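Side-chain contacts in alternansucrase (Leuconostoc mesenteroides, PDB 6HVG), which belongs to the family 70 glycoside hydrolases, combining a domain of the TIM-barrel clan with choline-binding-type repeats and carrying a bound calcium ion: residues Q450-N455 with K510-W515; K653-L658 with D1041-Y1046. All blocks are in the same frame, centred on the assembly; numbering follows the deposited sequence.

Interaction 1: residues Q450-N455 with K510-W515; sequences QANYLN and KTQANW
Asn452 meets the amide of Gln512 end-on and obliquely, off its O and N atoms: its CB is 3.9 Å from both Gln512 OE1 and Gln512 NE2. Its own amide continues past this group, and Asn452 ND2 donates a hydrogen bond of 3.3 Å to Gln512 OE1. The N-H points almost straight at the oxygen (172°) and meets a lone pair in the carbonyl plane, while the acceptor also lies close to the plane of the Asn452 amide. The two amides are nevertheless steeply turned against each other, with 67° between their planes. Gln512 reaches the helix through a bend at chi2 (-62°), which brings its end nearer although its CB does not point at Asn452. The contact joins a side of helix 447-462 to Gln512, at the C-terminal side of helix 499-511, and Asn452 also rests on Phe508 of that second helix. Trp515 packs on Phe508 as well. Both touching residues are partly exposed, and just 76 Å² is buried between the segments. A single bond between neutral amides at the surface implies a light, directional tie, probably open to competition from water.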
loop_
_atom_site.group_PDB
_atom_site.type_symbol
_atom_site.label_atom_id
_atom_site.label_comp_id
_atom_site.label_asym_id
_atom_site.label_seq_id
_atom_site.Cartn_x
_atom_site.Cartn_y
_atom_site.Cartn_z
ATOM N N GLN A 450 -8.177 29.176 20.647
ATOM C CA GLN A 450 -7.610 30.234 21.484
ATOM C C GLN A 450 -7.169 29.676 22.826
ATOM O O GLN A 450 -6.086 29.984 23.291
ATOM C CB GLN A 450 -8.617 31.377 21.699
ATOM C CG GLN A 450 -8.078 32.535 22.528
ATOM C CD GLN A 450 -8.852 33.806 22.343
ATOM O OE1 GLN A 450 -9.876 33.826 21.656
ATOM N NE2 GLN A 450 -8.410 34.880 22.999
ATOM N N ALA A 451 -8.033 28.882 23.451
ATOM C CA ALA A 451 -7.737 28.321 24.765
ATOM C C ALA A 451 -6.554 27.364 24.694
ATOM O O ALA A 451 -5.741 27.297 25.630
ATOM C CB ALA A 451 -8.951 27.620 25.343
ATOM N N ASN A 452 -6.466 26.617 23.596
ATOM C CA ASN A 452 -5.362 25.672 23.422
ATOM C C ASN A 452 -4.036 26.401 23.207
ATOM O O ASN A 452 -3.022 26.019 23.789
ATOM C CB ASN A 452 -5.635 24.705 22.272
ATOM C CG ASN A 452 -6.706 23.682 22.604
ATOM O OD1 ASN A 452 -7.026 23.454 23.757
ATOM N ND2 ASN A 452 -7.244 23.047 21.588
ATOM N N TYR A 453 -4.054 27.449 22.393
ATOM C CA TYR A 453 -2.884 28.288 22.190
ATOM C C TYR A 453 -2.384 28.825 23.520
ATOM O O TYR A 453 -1.206 28.735 23.806
ATOM C CB TYR A 453 -3.207 29.453 21.256
ATOM C CG TYR A 453 -2.206 30.593 21.289
ATOM C CD1 TYR A 453 -1.065 30.574 20.499
ATOM C CD2 TYR A 453 -2.406 31.688 22.092
ATOM C CE1 TYR A 453 -0.155 31.622 20.517
ATOM C CE2 TYR A 453 -1.503 32.746 22.126
ATOM C CZ TYR A 453 -0.385 32.716 21.335
ATOM O OH TYR A 453 0.487 33.774 21.398
ATOM N N LEU A 454 -3.286 29.377 24.328
ATOM C CA LEU A 454 -2.926 29.963 25.616
ATOM C C LEU A 454 -2.313 28.943 26.547
ATOM O O LEU A 454 -1.263 29.212 27.137
ATOM C CB LEU A 454 -4.140 30.588 26.311
ATOM C CG LEU A 454 -4.717 31.801 25.597
ATOM C CD1 LEU A 454 -6.037 32.168 26.235
ATOM C CD2 LEU A 454 -3.779 33.005 25.631
ATOM N N ASN A 455 -2.939 27.773 26.653
ATOM C CA ASN A 455 -2.397 26.702 27.485
ATOM C C ASN A 455 -1.023 26.205 26.987
ATOM O O ASN A 455 -0.136 25.940 27.786
ATOM C CB ASN A 455 -3.358 25.524 27.549
ATOM C CG ASN A 455 -4.623 25.851 28.278
ATOM O OD1 ASN A 455 -4.736 26.887 28.921
ATOM N ND2 ASN A 455 -5.588 24.969 28.194
ATOM N N LYS A 510 0.738 21.930 14.755
ATOM C CA LYS A 510 0.628 20.501 14.436
ATOM C C LYS A 510 -0.212 19.736 15.469
ATOM O O LYS A 510 -0.781 18.685 15.186
ATOM C CB LYS A 510 2.023 19.876 14.336
ATOM C CG LYS A 510 2.857 20.348 13.147
ATOM C CD LYS A 510 4.293 19.809 13.278
ATOM C CE LYS A 510 5.220 20.355 12.181
ATOM N NZ LYS A 510 6.220 19.354 11.676
ATOM N N THR A 511 -0.297 20.292 16.663
ATOM C CA THR A 511 -1.144 19.788 17.731
ATOM C C THR A 511 -2.645 19.778 17.419
ATOM O O THR A 511 -3.375 18.924 17.913
ATOM C CB THR A 511 -0.908 20.669 18.985
ATOM O OG1 THR A 511 0.406 20.425 19.477
ATOM C CG2 THR A 511 -1.886 20.367 20.100
ATOM N N GLN A 512 -3.105 20.737 16.626
ATOM C CA GLN A 512 -4.532 20.928 16.365
ATOM C C GLN A 512 -5.032 20.077 15.210
ATOM O O GLN A 512 -4.476 20.111 14.118
ATOM C CB GLN A 512 -4.815 22.396 16.037
ATOM C CG GLN A 512 -4.305 23.373 17.071
ATOM C CD GLN A 512 -4.969 23.154 18.390
ATOM O OE1 GLN A 512 -6.141 23.497 18.564
ATOM N NE2 GLN A 512 -4.244 22.573 19.333
ATOM N N ALA A 513 -6.118 19.350 15.450
ATOM C CA ALA A 513 -6.681 18.416 14.478
ATOM C C ALA A 513 -6.948 19.060 13.114
ATOM O O ALA A 513 -6.703 18.443 12.079
ATOM C CB ALA A 513 -7.950 17.768 15.025
ATOM N N ASN A 514 -7.490 20.273 13.112
ATOM C CA ASN A 514 -7.767 20.971 11.860
ATOM C C ASN A 514 -6.505 21.309 11.073
ATOM O O ASN A 514 -6.580 21.611 9.898
ATOM C CB ASN A 514 -8.558 22.240 12.140
ATOM C CG ASN A 514 -10.042 22.000 12.237
ATOM O OD1 ASN A 514 -10.545 20.985 11.819
ATOM N ND2 ASN A 514 -10.753 22.968 12.763
ATOM N N TRP A 515 -5.356 21.291 11.744
ATOM C CA TRP A 515 -4.080 21.613 11.132
ATOM C C TRP A 515 -3.115 20.430 11.046
ATOM O O TRP A 515 -1.880 20.612 10.949
ATOM C CB TRP A 515 -3.437 22.773 11.906
ATOM C CG TRP A 515 -4.294 24.009 11.916
ATOM C CD1 TRP A 515 -5.232 24.366 10.981
ATOM C CD2 TRP A 515 -4.302 25.045 12.895
ATOM N NE1 TRP A 515 -5.809 25.551 11.319
ATOM C CE2 TRP A 515 -5.246 25.999 12.482
ATOM C CE3 TRP A 515 -3.596 25.266 14.078
ATOM C CZ2 TRP A 515 -5.506 27.140 13.201
ATOM C CZ3 TRP A 515 -3.858 26.431 14.798
ATOM C CH2 TRP A 515 -4.808 27.339 14.353
#

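Interaction 2: residues K653-L658 with D1041-Y1046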
loop_
_atom_site.group_PDB
_atom_site.type_symbol
_atom_site.label_atom_id
_atom_site.label_comp_id
_atom_site.label_asym_id
_atom_site.label_seq_id
_atom_site.Cartn_x
_atom_site.Cartn_y
_atom_site.Cartn_z
ATOM N N LYS A 653 14.227 -3.226 -33.843
ATOM C CA LYS A 653 15.338 -2.315 -33.541
ATOM C C LYS A 653 15.018 -1.379 -32.385
ATOM O O LYS A 653 15.909 -0.721 -31.850
ATOM C CB LYS A 653 15.690 -1.446 -34.755
ATOM C CG LYS A 653 16.924 -1.880 -35.500
ATOM C CD LYS A 653 17.033 -1.147 -36.834
ATOM C CE LYS A 653 17.924 -1.913 -37.814
ATOM N NZ LYS A 653 17.662 -1.507 -39.217
ATOM N N HIS A 654 13.749 -1.281 -32.026
ATOM C CA HIS A 654 13.313 -0.387 -30.962
ATOM C C HIS A 654 12.370 -1.139 -30.033
ATOM O O HIS A 654 11.223 -0.720 -29.824
ATOM C CB HIS A 654 12.619 0.850 -31.544
ATOM C CG HIS A 654 13.475 1.628 -32.484
ATOM N ND1 HIS A 654 13.572 1.309 -33.822
ATOM C CD2 HIS A 654 14.270 2.706 -32.293
ATOM C CE1 HIS A 654 14.401 2.150 -34.412
ATOM N NE2 HIS A 654 14.827 3.017 -33.508
ATOM N N LEU A 655 12.872 -2.250 -29.484
ATOM C CA LEU A 655 12.124 -3.040 -28.498
ATOM C C LEU A 655 11.608 -2.169 -27.367
ATOM O O LEU A 655 12.381 -1.467 -26.754
ATOM C CB LEU A 655 12.996 -4.137 -27.885
ATOM C CG LEU A 655 13.051 -5.455 -28.630
ATOM C CD1 LEU A 655 14.136 -6.320 -28.012
ATOM C CD2 LEU A 655 11.699 -6.158 -28.582
ATOM N N SER A 656 10.297 -2.254 -27.120
ATOM C CA SER A 656 9.582 -1.448 -26.118
ATOM C C SER A 656 8.580 -2.286 -25.325
ATOM O O SER A 656 7.834 -3.084 -25.908
ATOM C CB SER A 656 8.813 -0.306 -26.797
ATOM O OG SER A 656 9.707 0.663 -27.296
ATOM N N ILE A 657 8.547 -2.093 -24.007
ATOM C CA ILE A 657 7.708 -2.902 -23.126
ATOM C C ILE A 657 6.766 -2.032 -22.308
ATOM O O ILE A 657 7.007 -0.837 -22.115
ATOM C CB ILE A 657 8.549 -3.815 -22.196
ATOM C CG1 ILE A 657 9.376 -2.984 -21.207
ATOM C CG2 ILE A 657 9.431 -4.721 -23.038
ATOM C CD1 ILE A 657 10.257 -3.812 -20.276
ATOM N N LEU A 658 5.684 -2.642 -21.840
ATOM C CA LEU A 658 4.690 -1.993 -20.991
ATOM C C LEU A 658 4.670 -2.675 -19.630
ATOM O O LEU A 658 4.679 -3.900 -19.551
ATOM C CB LEU A 658 3.291 -2.165 -21.573
ATOM C CG LEU A 658 2.977 -1.540 -22.913
ATOM C CD1 LEU A 658 1.658 -2.067 -23.430
ATOM C CD2 LEU A 658 2.986 -0.014 -22.800
ATOM N N ASP A 1041 11.279 -13.820 -30.912
ATOM C CA ASP A 1041 11.681 -14.779 -29.885
ATOM C C ASP A 1041 13.193 -14.849 -29.693
ATOM O O ASP A 1041 13.671 -15.296 -28.649
ATOM C CB ASP A 1041 11.165 -16.178 -30.203
ATOM C CG ASP A 1041 9.645 -16.292 -30.140
ATOM O OD1 ASP A 1041 8.957 -15.303 -29.775
ATOM O OD2 ASP A 1041 9.134 -17.388 -30.486
ATOM N N SER A 1042 13.953 -14.410 -30.694
ATOM C CA SER A 1042 15.414 -14.407 -30.607
ATOM C C SER A 1042 15.974 -13.299 -29.721
ATOM O O SER A 1042 17.183 -13.237 -29.513
ATOM C CB SER A 1042 16.019 -14.308 -32.003
ATOM O OG SER A 1042 15.488 -15.326 -32.847
ATOM N N ASN A 1043 15.105 -12.422 -29.212
ATOM C CA ASN A 1043 15.515 -11.365 -28.297
ATOM C C ASN A 1043 15.458 -11.768 -26.848
ATOM O O ASN A 1043 14.723 -12.655 -26.473
ATOM C CB ASN A 1043 14.647 -10.143 -28.492
ATOM C CG ASN A 1043 14.915 -9.467 -29.804
ATOM O OD1 ASN A 1043 15.875 -8.703 -29.926
ATOM N ND2 ASN A 1043 14.088 -9.760 -30.808
ATOM N N VAL A 1044 16.287 -11.126 -26.039
ATOM C CA VAL A 1044 16.250 -11.266 -24.584
ATOM C C VAL A 1044 16.487 -9.891 -23.973
ATOM O O VAL A 1044 17.469 -9.213 -24.318
ATOM C CB VAL A 1044 17.341 -12.210 -24.080
ATOM C CG1 VAL A 1044 17.280 -12.302 -22.567
ATOM C CG2 VAL A 1044 17.196 -13.577 -24.710
ATOM N N ILE A 1045 15.606 -9.486 -23.066
ATOM C CA ILE A 1045 15.778 -8.228 -22.344
ATOM C C ILE A 1045 16.427 -8.511 -21.010
ATOM O O ILE A 1045 16.095 -9.491 -20.360
ATOM C CB ILE A 1045 14.435 -7.537 -22.075
ATOM C CG1 ILE A 1045 13.678 -7.309 -23.379
ATOM C CG2 ILE A 1045 14.654 -6.199 -21.396
ATOM C CD1 ILE A 1045 12.241 -6.925 -23.179
ATOM N N TYR A 1046 17.350 -7.663 -20.610
ATOM C CA TYR A 1046 17.954 -7.777 -19.306
ATOM C C TYR A 1046 17.542 -6.559 -18.526
ATOM O O TYR A 1046 17.859 -5.430 -18.912
ATOM C CB TYR A 1046 19.462 -7.838 -19.427
ATOM C CG TYR A 1046 20.229 -7.926 -18.139
ATOM C CD1 TYR A 1046 20.171 -9.058 -17.351
ATOM C CD2 TYR A 1046 21.045 -6.890 -17.727
ATOM C CE1 TYR A 1046 20.893 -9.156 -16.175
ATOM C CE2 TYR A 1046 21.779 -6.983 -16.559
ATOM C CZ TYR A 1046 21.695 -8.117 -15.783
ATOM O OH TYR A 1046 22.426 -8.193 -14.625
#
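Asn1043 meets one methyl group of Leu655 with CB, CG and OD1. Its CB is 3.9 Å from Leu655 CD1, its CG 3.7 Å from the same carbon, and its OD1 comes nearest, at 3.5 Å. CG stands beside the backbone N (chi1 -70°), which turns a face of the amide to Leu655 CD1. The polar atoms of this buried amide are bonded to other residues: OD1 to Thr1080 OG1 and ND2 to Leu1040 O. The leucine therefore meets an amide whose rotation is fixed by these two bonds. Strands 657-658 and 1045-1047 belong to the eight-stranded parallel barrel of a TIM-like fold and stand four places apart in its order, so the contact spans the barrel interior. Leu655 and Asn1043 precede their strands and fill the end where the strands begin. One layer further in, Ile657 CG2 touches Ile1045 CD1 at 3.6 Å, the two side chains running antiparallel alongside one another. In Ile657, CG1 is flanked by the backbone N and the carbonyl carbon (chi1 66°), leaving CG2 beside the N, from where it meets the isoleucine opposite. Arg823 and Glu1083, from the strands flanking 1045-1047, each touch both isoleucines, while on the outer side of the barrel helix 629-642 packs against Ser656 and Leu658.

The two contacts lie on opposite sides of the chain's centre, 58 Å between their centres and about 38 Å between nearest atoms, and they share no helix or strand. Interaction 1 closes before interaction 2 opens. The first is local in sequence: its 54 intervening residues are mostly helical and include helix 474-495, so it joins two members of a helical region. The second bridges 382 residues, a span that includes barrel strands 678-679, 745-747 and 821-825 together with the whole of a ten-stranded antiparallel sheet. Within one glycoside hydrolase family 70 range, a surface tie between helix 447-462 and Gln512 thus accompanies a buried contact across the parallel barrel, and the two belong to separate parts of that region, one helical and one the barrel.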